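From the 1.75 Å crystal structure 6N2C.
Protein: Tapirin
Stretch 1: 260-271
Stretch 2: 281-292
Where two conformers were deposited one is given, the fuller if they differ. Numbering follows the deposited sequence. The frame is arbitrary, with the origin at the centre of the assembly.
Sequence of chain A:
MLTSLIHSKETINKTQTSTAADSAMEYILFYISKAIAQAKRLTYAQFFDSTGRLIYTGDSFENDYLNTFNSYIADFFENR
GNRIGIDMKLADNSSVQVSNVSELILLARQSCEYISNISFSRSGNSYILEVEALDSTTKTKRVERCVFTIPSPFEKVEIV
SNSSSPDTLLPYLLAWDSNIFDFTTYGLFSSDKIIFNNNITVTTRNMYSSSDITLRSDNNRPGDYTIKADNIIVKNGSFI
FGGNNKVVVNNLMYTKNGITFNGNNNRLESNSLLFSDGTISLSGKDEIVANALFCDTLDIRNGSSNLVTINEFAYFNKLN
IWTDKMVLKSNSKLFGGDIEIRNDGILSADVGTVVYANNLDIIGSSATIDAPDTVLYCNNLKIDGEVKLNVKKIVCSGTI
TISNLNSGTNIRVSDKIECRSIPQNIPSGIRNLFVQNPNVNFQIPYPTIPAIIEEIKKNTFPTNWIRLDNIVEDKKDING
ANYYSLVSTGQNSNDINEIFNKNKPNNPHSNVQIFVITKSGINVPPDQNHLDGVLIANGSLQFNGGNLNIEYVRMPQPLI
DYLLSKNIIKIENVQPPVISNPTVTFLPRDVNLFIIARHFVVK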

# COMPACT_ATOMS: atom_id res chain seq x y z
N THR A 260 -2.15 4.86 6.22
CA THR A 260 -3.18 5.70 6.89
C THR A 260 -3.49 6.88 6.01
O THR A 260 -2.61 7.67 5.74
CB THR A 260 -2.77 6.11 8.29
OG1 THR A 260 -2.29 5.01 9.05
CG2 THR A 260 -3.92 6.81 9.00
N PHE A 261 -4.74 6.95 5.55
CA PHE A 261 -5.25 8.02 4.73
C PHE A 261 -5.75 9.10 5.68
O PHE A 261 -6.40 8.79 6.68
CB PHE A 261 -6.37 7.52 3.84
CG PHE A 261 -5.93 6.65 2.71
CD1 PHE A 261 -5.64 5.30 2.89
CD2 PHE A 261 -5.75 7.17 1.44
CE1 PHE A 261 -5.19 4.52 1.81
CE2 PHE A 261 -5.32 6.40 0.34
CZ PHE A 261 -5.04 5.06 0.55
N ASN A 262 -5.43 10.34 5.37
CA ASN A 262 -5.95 11.54 6.05
C ASN A 262 -6.25 12.57 5.01
O ASN A 262 -5.58 12.65 4.01
CB ASN A 262 -4.90 12.18 6.96
CG ASN A 262 -4.46 11.26 8.04
OD1 ASN A 262 -5.20 11.02 9.00
ND2 ASN A 262 -3.27 10.59 7.84
N GLY A 263 -7.25 13.44 5.31
CA GLY A 263 -7.40 14.68 4.59
C GLY A 263 -8.31 14.59 3.37
O GLY A 263 -8.66 15.60 2.72
N ASN A 264 -8.74 13.36 3.05
CA ASN A 264 -9.55 13.04 1.97
C ASN A 264 -8.91 13.28 0.59
O ASN A 264 -7.85 13.92 0.47
CB ASN A 264 -10.92 13.82 2.01
CG ASN A 264 -11.84 13.44 3.21
OD1 ASN A 264 -11.53 12.64 4.13
ND2 ASN A 264 -12.97 13.98 3.14
N ASN A 265 -9.62 12.83 -0.41
CA ASN A 265 -9.31 13.03 -1.81
C ASN A 265 -7.93 12.40 -2.26
O ASN A 265 -7.38 12.83 -3.24
CB ASN A 265 -9.30 14.49 -2.16
CG ASN A 265 -10.68 15.13 -2.02
OD1 ASN A 265 -11.58 14.68 -2.68
ND2 ASN A 265 -10.82 16.13 -1.15
N ASN A 266 -7.50 11.36 -1.57
CA ASN A 266 -6.23 10.70 -1.91
C ASN A 266 -6.53 9.59 -2.87
O ASN A 266 -7.64 9.01 -2.87
CB ASN A 266 -5.63 10.15 -0.68
CG ASN A 266 -5.34 11.19 0.39
OD1 ASN A 266 -4.42 11.99 0.26
ND2 ASN A 266 -6.10 11.16 1.46
N ARG A 267 -5.46 9.15 -3.61
CA ARG A 267 -5.61 8.03 -4.53
C ARG A 267 -4.30 7.22 -4.45
O ARG A 267 -3.22 7.82 -4.45
CB ARG A 267 -5.78 8.54 -5.93
CG ARG A 267 -6.03 7.42 -6.95
CD ARG A 267 -6.41 7.96 -8.37
NE ARG A 267 -6.73 6.89 -9.30
CZ ARG A 267 -5.87 6.21 -10.09
NH1 ARG A 267 -4.54 6.47 -10.16
NH2 ARG A 267 -6.35 5.23 -10.86
N LEU A 268 -4.47 5.93 -4.32
CA LEU A 268 -3.33 4.96 -4.35
C LEU A 268 -3.63 3.98 -5.44
O LEU A 268 -4.58 3.20 -5.34
CB LEU A 268 -3.25 4.25 -3.02
CG LEU A 268 -2.12 3.22 -2.79
CD1 LEU A 268 -0.81 3.82 -3.22
CD2 LEU A 268 -2.12 2.79 -1.35
N GLU A 269 -2.75 3.93 -6.45
CA GLU A 269 -2.82 3.01 -7.53
C GLU A 269 -1.63 2.02 -7.39
O GLU A 269 -0.48 2.49 -7.37
CB GLU A 269 -2.72 3.73 -8.83
CG GLU A 269 -2.78 2.81 -10.07
CD GLU A 269 -2.64 3.58 -11.41
OE1 GLU A 269 -2.99 4.83 -11.44
OE2 GLU A 269 -2.02 2.95 -12.37
N SER A 270 -1.95 0.75 -7.20
CA SER A 270 -0.96 -0.35 -7.02
C SER A 270 -1.21 -1.36 -8.13
O SER A 270 -2.26 -2.02 -8.20
CB SER A 270 -1.10 -0.97 -5.62
OG SER A 270 -0.35 -2.19 -5.53
N ASN A 271 -0.26 -1.43 -9.06
CA ASN A 271 -0.44 -2.26 -10.28
C ASN A 271 0.10 -3.67 -10.16
O ASN A 271 -0.00 -4.43 -11.08
CB ASN A 271 0.12 -1.54 -11.48
CG ASN A 271 -0.61 -0.29 -11.72
OD1 ASN A 271 -1.83 -0.32 -11.63
ND2 ASN A 271 0.05 0.78 -11.97
N SER A 281 -6.28 2.22 6.28
CA SER A 281 -7.47 2.96 6.77
C SER A 281 -7.83 4.16 5.93
O SER A 281 -7.00 5.10 5.85
CB SER A 281 -7.22 3.35 8.24
OG SER A 281 -8.31 4.20 8.70
N LEU A 282 -9.06 4.17 5.33
CA LEU A 282 -9.49 5.25 4.47
C LEU A 282 -10.14 6.42 5.30
O LEU A 282 -10.58 6.19 6.45
CB LEU A 282 -10.40 4.82 3.31
CG LEU A 282 -9.59 4.12 2.19
CD1 LEU A 282 -9.04 2.74 2.61
CD2 LEU A 282 -10.54 3.94 1.05
N SER A 283 -10.08 7.61 4.78
CA SER A 283 -10.56 8.84 5.44
C SER A 283 -11.87 9.41 4.93
O SER A 283 -12.52 10.20 5.64
CB SER A 283 -9.50 9.98 5.50
OG SER A 283 -9.23 10.54 4.23
N GLY A 284 -12.22 9.10 3.69
CA GLY A 284 -13.30 9.69 2.92
C GLY A 284 -12.87 10.28 1.60
O GLY A 284 -11.75 10.84 1.51
N LYS A 285 -13.64 10.04 0.54
CA LYS A 285 -13.29 10.47 -0.79
C LYS A 285 -11.84 9.95 -1.15
O LYS A 285 -11.13 10.58 -1.91
CB LYS A 285 -13.34 11.97 -0.96
CG LYS A 285 -14.75 12.53 -0.82
CD LYS A 285 -15.33 12.59 -2.21
CE LYS A 285 -15.36 14.03 -2.61
NZ LYS A 285 -16.67 14.64 -2.26
N ASP A 286 -11.51 8.78 -0.64
CA ASP A 286 -10.19 8.18 -0.92
C ASP A 286 -10.41 6.96 -1.84
O ASP A 286 -11.41 6.22 -1.70
CB ASP A 286 -9.52 7.77 0.37
CG ASP A 286 -9.09 8.94 1.20
OD1 ASP A 286 -8.53 9.94 0.64
OD2 ASP A 286 -9.11 8.78 2.45
N GLU A 287 -9.42 6.74 -2.73
CA GLU A 287 -9.50 5.62 -3.65
C GLU A 287 -8.26 4.78 -3.61
O GLU A 287 -7.17 5.32 -3.65
CB GLU A 287 -9.65 6.18 -5.06
CG GLU A 287 -9.77 5.10 -6.13
CD GLU A 287 -9.92 5.60 -7.58
OE1 GLU A 287 -9.76 6.81 -7.88
OE2 GLU A 287 -10.30 4.77 -8.43
N ILE A 288 -8.44 3.46 -3.61
CA ILE A 288 -7.34 2.49 -3.79
C ILE A 288 -7.71 1.71 -5.03
O ILE A 288 -8.83 1.18 -5.14
CB ILE A 288 -7.24 1.59 -2.61
CG1 ILE A 288 -6.79 2.40 -1.39
CG2 ILE A 288 -6.16 0.52 -2.89
CD1 ILE A 288 -6.50 1.57 -0.21
N VAL A 289 -6.81 1.62 -5.99
CA VAL A 289 -7.01 0.65 -7.08
C VAL A 289 -5.88 -0.40 -6.98
O VAL A 289 -4.72 -0.01 -7.06
CB VAL A 289 -6.81 1.35 -8.45
CG1 VAL A 289 -7.06 0.35 -9.61
CG2 VAL A 289 -7.75 2.54 -8.62
N ALA A 290 -6.19 -1.63 -6.65
CA ALA A 290 -5.18 -2.64 -6.44
C ALA A 290 -5.40 -3.87 -7.30
O ALA A 290 -6.49 -4.17 -7.78
CB ALA A 290 -5.20 -3.06 -4.99
N ASN A 291 -4.32 -4.62 -7.49
CA ASN A 291 -4.40 -5.95 -8.08
C ASN A 291 -4.41 -6.95 -6.95
O ASN A 291 -5.49 -7.39 -6.57
CB ASN A 291 -3.27 -6.14 -9.11
CG ASN A 291 -3.44 -5.29 -10.39
OD1 ASN A 291 -4.54 -4.77 -10.76
ND2 ASN A 291 -2.30 -5.11 -11.10
N ALA A 292 -3.25 -7.32 -6.35
CA ALA A 292 -3.25 -8.13 -5.16
C ALA A 292 -3.02 -7.22 -3.95
O ALA A 292 -2.12 -6.37 -3.97
CB ALA A 292 -2.14 -9.20 -5.25
O HOH W 1 -7.74 6.94 8.40
O HOH W 2 -9.72 10.21 -4.41
O HOH W 3 -9.24 5.21 -10.84
O HOH W 4 -1.93 -4.36 -5.90
O HOH W 5 -4.52 -1.98 -9.94
O HOH W 6 -2.51 -3.31 -13.09

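The strongest polar link centres on the carboxylate of D286. Its OD1 accepts two hydrogen bonds from N266, one from the backbone N (2.8 Å) and one from the side-chain ND2 (2.8 Å). Its OD2 turns back to its own stretch, accepting from S283 N (2.8 Å) and S283 OG (2.5 Å). An aspartate suits this buried site because its two oxygens can take up several donors at once; N266 suits it because ND2 carries a second hydrogen, given to N262 O at 3.0 Å. S283 OG in turn accepts from N264 N at 3.1 Å, so the serine serves as both donor and acceptor.

From here the strands 267-270 and 287-290 run parallel, their axes 4.7 Å apart, joined by the alternating bonds of a parallel ladder: E287 N to N266 O (2.9 Å), L268 N to E287 O (2.8 Å), V289 N to L268 O (2.8 Å) and S270 N to V289 O (2.9 Å). A separate, shorter pairing joins T260 and S281, where F261 N donates to S281 O (2.9 Å). Between the two ladders the register shifts by one residue.

R267, E287, E269 and V289 share one face of the sheet. The long arginine reaches two carboxylates: R267 NH1 meets E269 OE1 at 2.6 Å in a salt bridge within its stretch, while R267 NE forms a longer salt bridge with E287 OE1 at 3.3 Å. Water 3 also links R267 NH2 to E287 OE2.

The other face carries buried L268 and I288, whose CB and CG1, respectively, lie 4.3 Å apart. F261 points toward the second stretch and is buried there: its CZ packs 3.7 Å from I288 CG1, and L282 CG lies over one ring face, 4.2 Å from F261 CD1. A broad aromatic ring can touch both aliphatic side chains at once.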